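Local coordinates for protein adenylation domain (Streptomyces sp., PDB 5N9X) that is an adenylation domain of the AMP-binding (ANL) enzyme family, with adenosine-5'-triphosphate and threonine bound, at residues 83-86 against 87-91; 185-188 against 189-193; 339-342 against 343-346; 380-383 against 384-388. All coordinates share one frame; numbering follows the deposited sequence.

Interaction 1 (83-86 against 87-91); sequences AAML and GILRA
Leu89 lies alongside Met85, one helical turn back, and the two side chains run in the same direction. Leu89 CB starts over the backbone of the preceding turn, 3.6 Å from Leu86 O. CG settles closer still, 3.3 Å from Met85 O, because chi1 of -65° sets CG anti to the carbonyl carbon and lays it back along the helix. From there CD1 reaches the sulfur, with Met85 SD 3.9 Å from Leu89 CD1, a van der Waals contact. The Met85 chain is bent at chi2 and chi3, both -97°, which brings the thioether round to meet that methyl. Ile88 is laid back in the same manner, its CG1 3.2 Å from Ala84 O. Underneath, four i to i+4 bonds hold the turn, from Gly87 N to Ala83 O at 2.8 Å through to Arg90 N to Leu86 O at 2.7 Å. Outside these segments, Met85, Ile88 and Leu89 touch Tyr95 of strand 94-97, Leu86 packs on Leu49 and Ala53 of helix 46-62, and Arg90 forms a salt bridge with Glu54 and a hydrogen bond to Pro153 O. This is the buried crossover helix of a beta-alpha-beta unit, 79-90, joining parallel strands 70-74 and 94-97.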
ATOM      1  N   ALA A  83     -16.985  -8.120   7.552  1.00  9.85           N
ATOM      2  CA  ALA A  83     -17.474  -9.314   8.218  1.00 13.42           C
ATOM      3  C   ALA A  83     -17.208 -10.551   7.342  1.00 15.19           C
ATOM      4  O   ALA A  83     -16.803 -11.606   7.842  1.00 14.37           O
ATOM      5  CB  ALA A  83     -18.978  -9.173   8.552  1.00 14.77           C
ATOM      6  N   ALA A  84     -17.412 -10.406   6.037  1.00  9.92           N
ATOM      7  CA  ALA A  84     -17.060 -11.467   5.115  1.00 16.73           C
ATOM      8  C   ALA A  84     -15.578 -11.808   5.218  1.00 16.33           C
ATOM      9  O   ALA A  84     -15.188 -12.984   5.185  1.00 16.42           O
ATOM     10  CB  ALA A  84     -17.419 -11.078   3.683  1.00 18.11           C
ATOM     11  N   MET A  85     -14.731 -10.800   5.352  1.00 16.94           N
ATOM     12  CA  MET A  85     -13.316 -11.112   5.315  1.00 21.56           C
ATOM     13  C   MET A  85     -12.928 -11.839   6.616  1.00 17.78           C
ATOM     14  O   MET A  85     -12.118 -12.762   6.603  1.00 17.85           O
ATOM     15  CB  MET A  85     -12.493  -9.846   5.052  1.00 19.33           C
ATOM     16  CG  MET A  85     -11.021 -10.013   5.301  1.00 20.99           C
ATOM     17  SD  MET A  85     -10.621  -9.418   6.957  1.00 37.76           S
ATOM     18  CE  MET A  85     -10.057  -7.766   6.523  1.00 28.17           C
ATOM     19  N   LEU A  86     -13.540 -11.460   7.729  1.00 17.20           N
ATOM     20  CA  LEU A  86     -13.295 -12.173   8.980  1.00 15.15           C
ATOM     21  C   LEU A  86     -13.815 -13.595   8.887  1.00 14.64           C
ATOM     22  O   LEU A  86     -13.146 -14.530   9.302  1.00 20.97           O
ATOM     23  CB  LEU A  86     -13.943 -11.460  10.153  1.00 11.93           C
ATOM     24  CG  LEU A  86     -13.364 -10.096  10.477  1.00 12.53           C
ATOM     25  CD1 LEU A  86     -14.291  -9.313  11.404  1.00 12.20           C
ATOM     26  CD2 LEU A  86     -12.009 -10.269  11.103  1.00 10.80           C
ATOM     27  N   GLY A  87     -14.998 -13.759   8.317  1.00 17.29           N
ATOM     28  CA  GLY A  87     -15.571 -15.079   8.139  1.00 20.95           C
ATOM     29  C   GLY A  87     -14.658 -15.978   7.317  1.00 18.99           C
ATOM     30  O   GLY A  87     -14.404 -17.140   7.682  1.00 20.86           O
ATOM     31  N   ILE A  88     -14.148 -15.433   6.220  1.00 15.15           N
ATOM     32  CA  ILE A  88     -13.182 -16.150   5.393  1.00 16.61           C
ATOM     33  C   ILE A  88     -11.948 -16.576   6.195  1.00 13.71           C
ATOM     34  O   ILE A  88     -11.486 -17.715   6.073  1.00 17.67           O
ATOM     35  CB  ILE A  88     -12.756 -15.288   4.160  1.00 14.14           C
ATOM     36  CG1 ILE A  88     -13.925 -15.144   3.187  1.00 10.13           C
ATOM     37  CG2 ILE A  88     -11.555 -15.874   3.467  1.00 14.65           C
ATOM     38  CD1 ILE A  88     -13.685 -14.138   2.060  1.00 19.37           C
ATOM     39  N   LEU A  89     -11.425 -15.682   7.031  1.00 13.27           N
ATOM     40  CA  LEU A  89     -10.241 -15.997   7.830  1.00 12.37           C
ATOM     41  C   LEU A  89     -10.560 -17.025   8.922  1.00 25.28           C
ATOM     42  O   LEU A  89      -9.805 -18.002   9.111  1.00 17.14           O
ATOM     43  CB  LEU A  89      -9.659 -14.736   8.461  1.00 12.90           C
ATOM     44  CG  LEU A  89      -9.087 -13.655   7.546  1.00 21.57           C
ATOM     45  CD1 LEU A  89      -8.556 -12.469   8.367  1.00 12.02           C
ATOM     46  CD2 LEU A  89      -8.001 -14.245   6.606  1.00 12.16           C
ATOM     47  N   ARG A  90     -11.674 -16.801   9.633  1.00 17.12           N
ATOM     48  CA  ARG A  90     -12.142 -17.750  10.634  1.00 21.54           C
ATOM     49  C   ARG A  90     -12.341 -19.144  10.026  1.00 23.08           C
ATOM     50  O   ARG A  90     -12.002 -20.136  10.664  1.00 24.11           O
ATOM     51  CB  ARG A  90     -13.427 -17.254  11.312  1.00 15.22           C
ATOM     52  CG  ARG A  90     -14.072 -18.280  12.246  1.00 20.34           C
ATOM     53  CD  ARG A  90     -13.185 -18.588  13.421  1.00 19.71           C
ATOM     54  NE  ARG A  90     -13.695 -19.678  14.253  1.00 26.91           N
ATOM     55  CZ  ARG A  90     -13.402 -20.972  14.076  1.00 34.76           C
ATOM     56  NH1 ARG A  90     -12.629 -21.359  13.064  1.00 21.60           N
ATOM     57  NH2 ARG A  90     -13.902 -21.886  14.901  1.00 19.26           N
ATOM     58  N   ALA A  91     -12.815 -19.224   8.785  1.00 13.27           N
ATOM     59  CA  ALA A  91     -12.953 -20.528   8.116  1.00 14.12           C
ATOM     60  C   ALA A  91     -11.618 -21.177   7.716  1.00 19.00           C
ATOM     61  O   ALA A  91     -11.595 -22.220   7.053  1.00 26.06           O
ATOM     62  CB  ALA A  91     -13.825 -20.392   6.883  1.00 12.63           C
TER

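Interaction 2 (185-188 against 189-193); sequences TALF and EACSR
Leu187 and Cys191 make the apolar side-chain contact here, Leu187 CD1 standing 4.2 Å from Cys191 SG. Leu187 chi1 of 172° places CG anti to the backbone N, and the next torsion turns CD1 to the sulfur. Ala190 brings its methyl against the backbone, with CB 3.4 Å from Leu187 O. Regular helical bonding holds the turn: Glu189 N donates to Thr185 O at 3.1 Å and Ala190 N to Ala186 O at 2.9 Å, both N-H groups aimed nearly straight at their acceptors. These turns belong to helix 181-191 of the AMP-binding fold, which packs on helix 213-222; the Phe188 ring meets that of Trp216 with the planes about 20° apart, and Cys191 also touches Trp216. Cys191 N makes two weak bonds, to Leu187 O at 3.1 Å and to Phe188 O at 3.3 Å. Among the polar side chains, Ser192 OG turns back for a weak bond of 3.3 Å to Glu189 O, alongside the backbone bond from Ser192 N to the same oxygen. Thr185 OG1 is held by Ala18 O and His181 O.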
ATOM      1  N   THR A 185       0.934 -11.105  11.868  1.00 12.14           N
ATOM      2  CA  THR A 185       1.087 -10.976  13.311  1.00 13.67           C
ATOM      3  C   THR A 185       2.524 -10.543  13.639  1.00 12.22           C
ATOM      4  O   THR A 185       2.720  -9.746  14.557  1.00 13.17           O
ATOM      5  CB  THR A 185       0.642 -12.280  14.095  1.00 20.20           C
ATOM      6  OG1 THR A 185       1.382 -13.434  13.675  1.00 17.85           O
ATOM      7  CG2 THR A 185      -0.856 -12.533  13.908  1.00 16.07           C
ATOM      8  N   ALA A 186       3.519 -10.989  12.875  1.00 10.93           N
ATOM      9  CA  ALA A 186       4.877 -10.460  13.072  1.00 10.13           C
ATOM     10  C   ALA A 186       4.955  -8.947  12.802  1.00 10.57           C
ATOM     11  O   ALA A 186       5.716  -8.251  13.464  1.00 13.72           O
ATOM     12  CB  ALA A 186       5.895 -11.202  12.196  1.00  7.54           C
ATOM     13  N   LEU A 187       4.180  -8.442  11.847  1.00  9.21           N
ATOM     14  CA  LEU A 187       4.135  -6.998  11.583  1.00 11.92           C
ATOM     15  C   LEU A 187       3.768  -6.193  12.853  1.00 13.83           C
ATOM     16  O   LEU A 187       4.509  -5.304  13.287  1.00 13.17           O
ATOM     17  CB  LEU A 187       3.141  -6.684  10.448  1.00  9.98           C
ATOM     18  CG  LEU A 187       2.880  -5.174  10.247  1.00 14.02           C
ATOM     19  CD1 LEU A 187       4.153  -4.442   9.850  1.00  8.83           C
ATOM     20  CD2 LEU A 187       1.777  -4.883   9.266  1.00  6.73           C
ATOM     21  N   PHE A 188       2.635  -6.533  13.457  1.00 15.35           N
ATOM     22  CA  PHE A 188       2.152  -5.800  14.631  1.00 20.85           C
ATOM     23  C   PHE A 188       3.016  -6.021  15.847  1.00 16.86           C
ATOM     24  O   PHE A 188       3.173  -5.104  16.639  1.00 20.32           O
ATOM     25  CB  PHE A 188       0.676  -6.142  14.917  1.00  9.64           C
ATOM     26  CG  PHE A 188      -0.262  -5.507  13.932  1.00 17.27           C
ATOM     27  CD1 PHE A 188      -0.731  -4.208  14.135  1.00  9.05           C
ATOM     28  CD2 PHE A 188      -0.600  -6.169  12.744  1.00 11.64           C
ATOM     29  CE1 PHE A 188      -1.564  -3.608  13.204  1.00 12.84           C
ATOM     30  CE2 PHE A 188      -1.426  -5.573  11.810  1.00  8.65           C
ATOM     31  CZ  PHE A 188      -1.903  -4.289  12.035  1.00  9.66           C
ATOM     32  N   GLU A 189       3.612  -7.200  15.998  1.00 14.37           N
ATOM     33  CA  GLU A 189       4.616  -7.318  17.055  1.00 17.97           C
ATOM     34  C   GLU A 189       5.833  -6.395  16.798  1.00 19.47           C
ATOM     35  O   GLU A 189       6.288  -5.717  17.710  1.00 16.71           O
ATOM     36  CB  GLU A 189       5.065  -8.769  17.256  1.00 19.06           C
ATOM     37  CG  GLU A 189       5.545  -9.063  18.694  1.00 31.86           C
ATOM     38  CD  GLU A 189       4.420  -8.957  19.755  1.00 42.39           C
ATOM     39  OE1 GLU A 189       3.360  -9.597  19.569  1.00 35.00           O
ATOM     40  OE2 GLU A 189       4.600  -8.230  20.773  1.00 36.79           O
ATOM     41  N   ALA A 190       6.332  -6.333  15.568  1.00 14.72           N
ATOM     42  CA  ALA A 190       7.477  -5.465  15.275  1.00 19.84           C
ATOM     43  C   ALA A 190       7.198  -3.989  15.624  1.00 24.70           C
ATOM     44  O   ALA A 190       8.117  -3.234  15.977  1.00 18.05           O
ATOM     45  CB  ALA A 190       7.873  -5.586  13.810  1.00 14.10           C
ATOM     46  N   CYS A 191       5.926  -3.600  15.517  1.00 19.21           N
ATOM     47  CA  CYS A 191       5.502  -2.212  15.655  1.00 17.38           C
ATOM     48  C   CYS A 191       5.033  -1.847  17.065  1.00 16.39           C
ATOM     49  O   CYS A 191       4.791  -0.682  17.368  1.00 21.76           O
ATOM     50  CB  CYS A 191       4.375  -1.937  14.675  1.00 16.41           C
ATOM     51  SG  CYS A 191       4.906  -1.790  12.995  1.00 16.27           S
ATOM     52  N   SER A 192       4.894  -2.867  17.901  1.00 21.14           N
ATOM     53  CA  SER A 192       4.355  -2.758  19.253  1.00 26.16           C
ATOM     54  C   SER A 192       5.017  -1.678  20.119  1.00 26.97           C
ATOM     55  O   SER A 192       4.352  -1.030  20.924  1.00 21.09           O
ATOM     56  CB  SER A 192       4.486  -4.109  19.943  1.00 22.22           C
ATOM     57  OG  SER A 192       5.762  -4.211  20.551  1.00 23.84           O
ATOM     58  N   ARG A 193       6.326  -1.501  19.950  1.00 25.46           N
ATOM     59  CA  ARG A 193       7.077  -0.526  20.736  1.00 26.57           C
ATOM     60  C   ARG A 193       7.376   0.802  20.032  1.00 30.56           C
ATOM     61  O   ARG A 193       7.657   1.802  20.694  1.00 36.74           O
ATOM     62  CB  ARG A 193       8.389  -1.152  21.224  1.00 32.94           C
ATOM     63  CG  ARG A 193       8.221  -1.971  22.492  1.00 37.73           C
ATOM     64  CD  ARG A 193       9.484  -2.724  22.870  1.00 40.06           C
ATOM     65  NE  ARG A 193       9.364  -3.390  24.169  1.00 53.34           N
ATOM     66  CZ  ARG A 193       9.995  -4.521  24.495  1.00 59.92           C
ATOM     67  NH1 ARG A 193      10.787  -5.122  23.615  1.00 65.14           N
ATOM     68  NH2 ARG A 193       9.836  -5.057  25.699  1.00 58.56           N
TER

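Interaction 3 (339-342 against 343-346); sequences RPLP and GFTH
Gly343 is the third residue of a type I beta turn running from Leu341 to Phe344, which brings Phe344 back against Leu341. Phe344 closes the turn: its N donates to Leu341 O at 2.8 Å, with an N-H...O angle of 164°. The same residue supplies an apolar contact. With CG anti to the carbonyl carbon (chi1 -65°), the Phe344 ring is laid back over the turn beside the Leu341 side chain, both pointing the same way, and Phe344 CD2 comes 3.6 Å from Leu341 CB. Leu341 O sits at the ring edge near its plane, while Phe344 CB touches Pro340 CB at 3.8 Å. The turn links strands 336-340 and 345-349, which belong to one curled mixed sheet but take different neighbours: Arg339 bonds through its backbone to Phe322 of strand 321-324, and Thr345 to Ala367 of strand 362-367. A water lies 2.9 Å from Leu341 O. At His346 the side chain turns back, CG standing between the backbone N and the carbonyl carbon, and crosses the Pro340 ring at about a right angle. The result is a CH-pi contact: Pro340 CG lies 3.8 Å from the centroid of the His346 ring, 21° off its normal, and is displaced over that face toward the rim on the ND1 side. His346 also packs on Leu364 and Leu366 of strand 362-367.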
ATOM      1  N   ARG A 339      15.082   2.918  10.044  1.00 21.65           N
ATOM      2  CA  ARG A 339      15.602   1.563  10.290  1.00 27.83           C
ATOM      3  C   ARG A 339      14.591   0.456  10.019  1.00 21.27           C
ATOM      4  O   ARG A 339      13.407   0.656  10.203  1.00 29.32           O
ATOM      5  CB  ARG A 339      16.084   1.430  11.736  1.00 29.07           C
ATOM      6  CG  ARG A 339      17.450   0.773  11.873  1.00 40.81           C
ATOM      7  CD  ARG A 339      18.116   1.128  13.189  1.00 48.33           C
ATOM      8  NE  ARG A 339      19.141   2.144  12.983  1.00 57.47           N
ATOM      9  CZ  ARG A 339      19.077   3.375  13.488  1.00 61.43           C
ATOM     10  NH1 ARG A 339      18.038   3.731  14.237  1.00 58.91           N
ATOM     11  NH2 ARG A 339      20.048   4.251  13.248  1.00 54.56           N
ATOM     12  N   PRO A 340      15.064  -0.718   9.593  1.00 20.99           N
ATOM     13  CA  PRO A 340      14.191  -1.889   9.471  1.00 22.43           C
ATOM     14  C   PRO A 340      13.390  -2.166  10.746  1.00 21.05           C
ATOM     15  O   PRO A 340      13.913  -1.943  11.831  1.00 22.63           O
ATOM     16  CB  PRO A 340      15.182  -3.019   9.189  1.00 18.53           C
ATOM     17  CG  PRO A 340      16.265  -2.339   8.384  1.00 19.17           C
ATOM     18  CD  PRO A 340      16.402  -0.965   9.014  1.00 25.18           C
ATOM     19  N   LEU A 341      12.144  -2.619  10.627  1.00 19.44           N
ATOM     20  CA  LEU A 341      11.400  -3.068  11.815  1.00 22.96           C
ATOM     21  C   LEU A 341      12.147  -4.166  12.554  1.00 19.33           C
ATOM     22  O   LEU A 341      12.860  -4.951  11.931  1.00 18.33           O
ATOM     23  CB  LEU A 341       9.993  -3.545  11.442  1.00 13.31           C
ATOM     24  CG  LEU A 341       9.199  -2.468  10.700  1.00 13.46           C
ATOM     25  CD1 LEU A 341       7.881  -2.985  10.094  1.00 13.23           C
ATOM     26  CD2 LEU A 341       8.946  -1.278  11.646  1.00 13.04           C
ATOM     27  N   PRO A 342      12.012  -4.192  13.897  1.00 20.47           N
ATOM     28  CA  PRO A 342      12.662  -5.178  14.773  1.00 25.12           C
ATOM     29  C   PRO A 342      12.765  -6.592  14.197  1.00 24.41           C
ATOM     30  O   PRO A 342      13.815  -7.218  14.340  1.00 37.15           O
ATOM     31  CB  PRO A 342      11.779  -5.152  16.028  1.00 14.64           C
ATOM     32  CG  PRO A 342      11.408  -3.710  16.134  1.00 14.32           C
ATOM     33  CD  PRO A 342      11.344  -3.150  14.696  1.00 14.36           C
ATOM     34  N   GLY A 343      11.743  -7.108  13.542  1.00 19.98           N
ATOM     35  CA  GLY A 343      11.910  -8.477  13.038  1.00 33.02           C
ATOM     36  C   GLY A 343      12.992  -8.711  11.972  1.00 22.00           C
ATOM     37  O   GLY A 343      13.490  -9.826  11.804  1.00 18.49           O
ATOM     38  N   PHE A 344      13.342  -7.653  11.246  1.00 18.52           N
ATOM     39  CA  PHE A 344      14.192  -7.745  10.063  1.00 18.98           C
ATOM     40  C   PHE A 344      15.687  -7.752  10.276  1.00 20.89           C
ATOM     41  O   PHE A 344      16.224  -6.997  11.092  1.00 21.04           O
ATOM     42  CB  PHE A 344      13.897  -6.574   9.124  1.00 15.48           C
ATOM     43  CG  PHE A 344      12.533  -6.603   8.557  1.00 17.79           C
ATOM     44  CD1 PHE A 344      12.277  -7.364   7.424  1.00 13.92           C
ATOM     45  CD2 PHE A 344      11.499  -5.863   9.134  1.00 12.09           C
ATOM     46  CE1 PHE A 344      11.010  -7.403   6.877  1.00 20.64           C
ATOM     47  CE2 PHE A 344      10.228  -5.899   8.590  1.00 14.26           C
ATOM     48  CZ  PHE A 344       9.983  -6.668   7.461  1.00 13.96           C
ATOM     49  N   THR A 345      16.365  -8.564   9.479  1.00 20.17           N
ATOM     50  CA  THR A 345      17.767  -8.284   9.189  1.00 25.97           C
ATOM     51  C   THR A 345      17.834  -7.882   7.713  1.00 19.84           C
ATOM     52  O   THR A 345      16.947  -8.216   6.929  1.00 26.74           O
ATOM     53  CB  THR A 345      18.698  -9.469   9.496  1.00 15.32           C
ATOM     54  OG1 THR A 345      18.459 -10.520   8.563  1.00 30.02           O
ATOM     55  CG2 THR A 345      18.456  -9.973  10.876  1.00 14.98           C
ATOM     56  N   HIS A 346      18.878  -7.156   7.338  1.00 22.72           N
ATOM     57  CA  HIS A 346      18.969  -6.604   5.992  1.00 20.34           C
ATOM     58  C   HIS A 346      20.397  -6.494   5.478  1.00 18.67           C
ATOM     59  O   HIS A 346      21.353  -6.627   6.232  1.00 23.48           O
ATOM     60  CB  HIS A 346      18.307  -5.227   5.958  1.00 21.51           C
ATOM     61  CG  HIS A 346      19.123  -4.152   6.611  1.00 29.33           C
ATOM     62  ND1 HIS A 346      19.317  -4.092   7.978  1.00 25.21           N
ATOM     63  CD2 HIS A 346      19.786  -3.089   6.092  1.00 19.21           C
ATOM     64  CE1 HIS A 346      20.062  -3.043   8.269  1.00 20.41           C
ATOM     65  NE2 HIS A 346      20.362  -2.419   7.144  1.00 22.58           N
TER
HETATM   66  O   HOH W   1      15.722  -5.051  12.593  1.00 24.33           O

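Interaction 4 (380-383 against 384-388); sequences ELTA and ERFTT
The last helical turn is closed by backbone bonds from Glu384 N to Glu380 O, Arg385 N to Leu381 O and Phe386 N to Thr382 O, with N-H...O angles between 143° and 152°, before Phe386 leaves helical geometry. Leu381 serves two partners with its two methyls. Its CD1 touches Glu384 OE2 at 3.6 Å, while CD2 lies over one face of the Arg385 guanidinium, offset toward the rim and 4.0 Å from Arg385 CZ. The arginine chain is extended from CG to NE, which carries the flat group far enough to meet that methyl; Arg385 NH1 is hydrogen-bonded to Tyr375 OH. Thr382 turns CG2 anti to its own N, where it meets Phe386 CD1 at 3.8 Å. Thr382 O sits in plane at the edge of the Phe386 ring, 3.6 Å from Phe386 CD1; the carbonyl that accepts the bond from Phe386 N also borders the ring. Thr382 OG1 bonds to Arg378 O, one turn earlier. Helix 379-385 thus runs straight into strand 386-388, which pairs antiparallel with strand 400-410: Thr387 bonds by its backbone to Tyr401 and by OG1 to His403, the Phe386 ring meets Tyr402, and Leu381 and Arg385 touch Lys175 of strand 175-180.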
ATOM      1  N   GLU A 380       9.855 -18.902 -11.244  1.00 31.49           N
ATOM      2  CA  GLU A 380      11.167 -18.388 -11.629  1.00 36.76           C
ATOM      3  C   GLU A 380      11.442 -17.015 -11.040  1.00 32.00           C
ATOM      4  O   GLU A 380      12.564 -16.731 -10.629  1.00 29.51           O
ATOM      5  CB  GLU A 380      11.319 -18.353 -13.167  1.00 41.61           C
ATOM      6  CG  GLU A 380      11.650 -19.715 -13.798  1.00 39.21           C
ATOM      7  CD  GLU A 380      11.961 -19.633 -15.296  1.00 60.63           C
ATOM      8  OE1 GLU A 380      11.999 -18.510 -15.851  1.00 62.00           O
ATOM      9  OE2 GLU A 380      12.176 -20.696 -15.925  1.00 60.96           O
ATOM     10  N   LEU A 381      10.422 -16.167 -10.995  1.00 38.86           N
ATOM     11  CA  LEU A 381      10.561 -14.885 -10.313  1.00 31.07           C
ATOM     12  C   LEU A 381      10.842 -15.076  -8.824  1.00 30.28           C
ATOM     13  O   LEU A 381      11.649 -14.350  -8.234  1.00 31.43           O
ATOM     14  CB  LEU A 381       9.318 -14.019 -10.502  1.00 32.40           C
ATOM     15  CG  LEU A 381       9.742 -12.556 -10.433  1.00 41.17           C
ATOM     16  CD1 LEU A 381      10.591 -12.196 -11.657  1.00 39.35           C
ATOM     17  CD2 LEU A 381       8.550 -11.622 -10.309  1.00 37.79           C
ATOM     18  N   THR A 382      10.198 -16.066  -8.221  1.00 23.63           N
ATOM     19  CA  THR A 382      10.429 -16.331  -6.807  1.00 30.92           C
ATOM     20  C   THR A 382      11.878 -16.719  -6.592  1.00 24.95           C
ATOM     21  O   THR A 382      12.542 -16.215  -5.692  1.00 26.63           O
ATOM     22  CB  THR A 382       9.529 -17.443  -6.284  1.00 23.62           C
ATOM     23  OG1 THR A 382       8.166 -17.054  -6.470  1.00 24.96           O
ATOM     24  CG2 THR A 382       9.808 -17.673  -4.807  1.00 27.07           C
ATOM     25  N   ALA A 383      12.348 -17.622  -7.444  1.00 22.93           N
ATOM     26  CA  ALA A 383      13.737 -18.057  -7.450  1.00 32.59           C
ATOM     27  C   ALA A 383      14.707 -16.883  -7.446  1.00 21.15           C
ATOM     28  O   ALA A 383      15.699 -16.916  -6.738  1.00 25.76           O
ATOM     29  CB  ALA A 383      13.998 -18.955  -8.667  1.00 25.59           C
ATOM     30  N   GLU A 384      14.413 -15.851  -8.234  1.00 22.07           N
ATOM     31  CA  GLU A 384      15.303 -14.701  -8.365  1.00 24.34           C
ATOM     32  C   GLU A 384      15.297 -13.728  -7.198  1.00 31.61           C
ATOM     33  O   GLU A 384      16.352 -13.225  -6.809  1.00 37.31           O
ATOM     34  CB  GLU A 384      14.972 -13.911  -9.627  1.00 24.69           C
ATOM     35  CG  GLU A 384      15.212 -14.637 -10.908  1.00 29.26           C
ATOM     36  CD  GLU A 384      14.495 -13.971 -12.062  1.00 44.34           C
ATOM     37  OE1 GLU A 384      14.269 -14.643 -13.101  1.00 40.63           O
ATOM     38  OE2 GLU A 384      14.120 -12.782 -11.901  1.00 43.44           O
ATOM     39  N   ARG A 385      14.115 -13.447  -6.657  1.00 26.42           N
ATOM     40  CA  ARG A 385      13.953 -12.359  -5.699  1.00 21.77           C
ATOM     41  C   ARG A 385      13.920 -12.799  -4.235  1.00 19.56           C
ATOM     42  O   ARG A 385      14.030 -11.973  -3.334  1.00 19.60           O
ATOM     43  CB  ARG A 385      12.688 -11.575  -6.044  1.00 22.92           C
ATOM     44  CG  ARG A 385      12.773 -10.816  -7.343  1.00 24.83           C
ATOM     45  CD  ARG A 385      11.531  -9.988  -7.513  1.00 32.59           C
ATOM     46  NE  ARG A 385      11.568  -9.152  -8.706  1.00 41.23           N
ATOM     47  CZ  ARG A 385      10.566  -8.358  -9.078  1.00 43.99           C
ATOM     48  NH1 ARG A 385       9.466  -8.285  -8.339  1.00 32.75           N
ATOM     49  NH2 ARG A 385      10.669  -7.616 -10.175  1.00 43.45           N
ATOM     50  N   PHE A 386      13.760 -14.097  -4.009  1.00 23.04           N
ATOM     51  CA  PHE A 386      13.843 -14.680  -2.669  1.00 26.73           C
ATOM     52  C   PHE A 386      14.981 -15.691  -2.664  1.00 26.19           C
ATOM     53  O   PHE A 386      14.827 -16.775  -3.243  1.00 28.79           O
ATOM     54  CB  PHE A 386      12.535 -15.394  -2.266  1.00 21.82           C
ATOM     55  CG  PHE A 386      11.316 -14.510  -2.237  1.00 21.67           C
ATOM     56  CD1 PHE A 386      10.629 -14.214  -3.406  1.00 21.91           C
ATOM     57  CD2 PHE A 386      10.825 -14.012  -1.030  1.00 18.55           C
ATOM     58  CE1 PHE A 386       9.486 -13.419  -3.375  1.00 25.25           C
ATOM     59  CE2 PHE A 386       9.690 -13.225  -0.993  1.00 17.91           C
ATOM     60  CZ  PHE A 386       9.021 -12.923  -2.167  1.00 19.06           C
ATOM     61  N   THR A 387      16.102 -15.355  -2.026  1.00 24.89           N
ATOM     62  CA  THR A 387      17.303 -16.196  -2.060  1.00 28.76           C
ATOM     63  C   THR A 387      17.793 -16.594  -0.666  1.00 32.16           C
ATOM     64  O   THR A 387      17.615 -15.849   0.300  1.00 33.84           O
ATOM     65  CB  THR A 387      18.451 -15.488  -2.804  1.00 22.97           C
ATOM     66  OG1 THR A 387      18.653 -14.177  -2.247  1.00 32.56           O
ATOM     67  CG2 THR A 387      18.092 -15.333  -4.242  1.00 21.14           C
ATOM     68  N   THR A 388      18.394 -17.781  -0.576  1.00 35.47           N
ATOM     69  CA  THR A 388      19.072 -18.255   0.636  1.00 33.78           C
ATOM     70  C   THR A 388      20.499 -18.642   0.264  1.00 43.94           C
ATOM     71  O   THR A 388      20.713 -19.374  -0.712  1.00 35.46           O
ATOM     72  CB  THR A 388      18.372 -19.479   1.270  1.00 36.11           C
ATOM     73  OG1 THR A 388      16.956 -19.262   1.337  1.00 34.96           O
ATOM     74  CG2 THR A 388      18.924 -19.768   2.662  1.00 30.54           C
TER

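In the fold
Interactions 2 and 3 meet directly, their centres 11 Å apart: Ala190 CB packs on Leu341 CB at 3.8 Å, and Leu187 CD1 on Leu341 CD1 at 4.0 Å, so helix 181-191 rests on the turn. The side chains of Leu187 and Leu341 stand about 9 and 10 Å from bound threonine, placing this pair near the ligand without lining its pocket. Interaction 4 comes closest to the nucleotide, with the Arg385 side chain about 5 Å from adenosine-5'-triphosphate and 6 Å from the magnesium ion. It shares the curled mixed sheet with interaction 3, 20 Å away between centres. Interaction 1 is separate, its centre 22 Å from that of interaction 2.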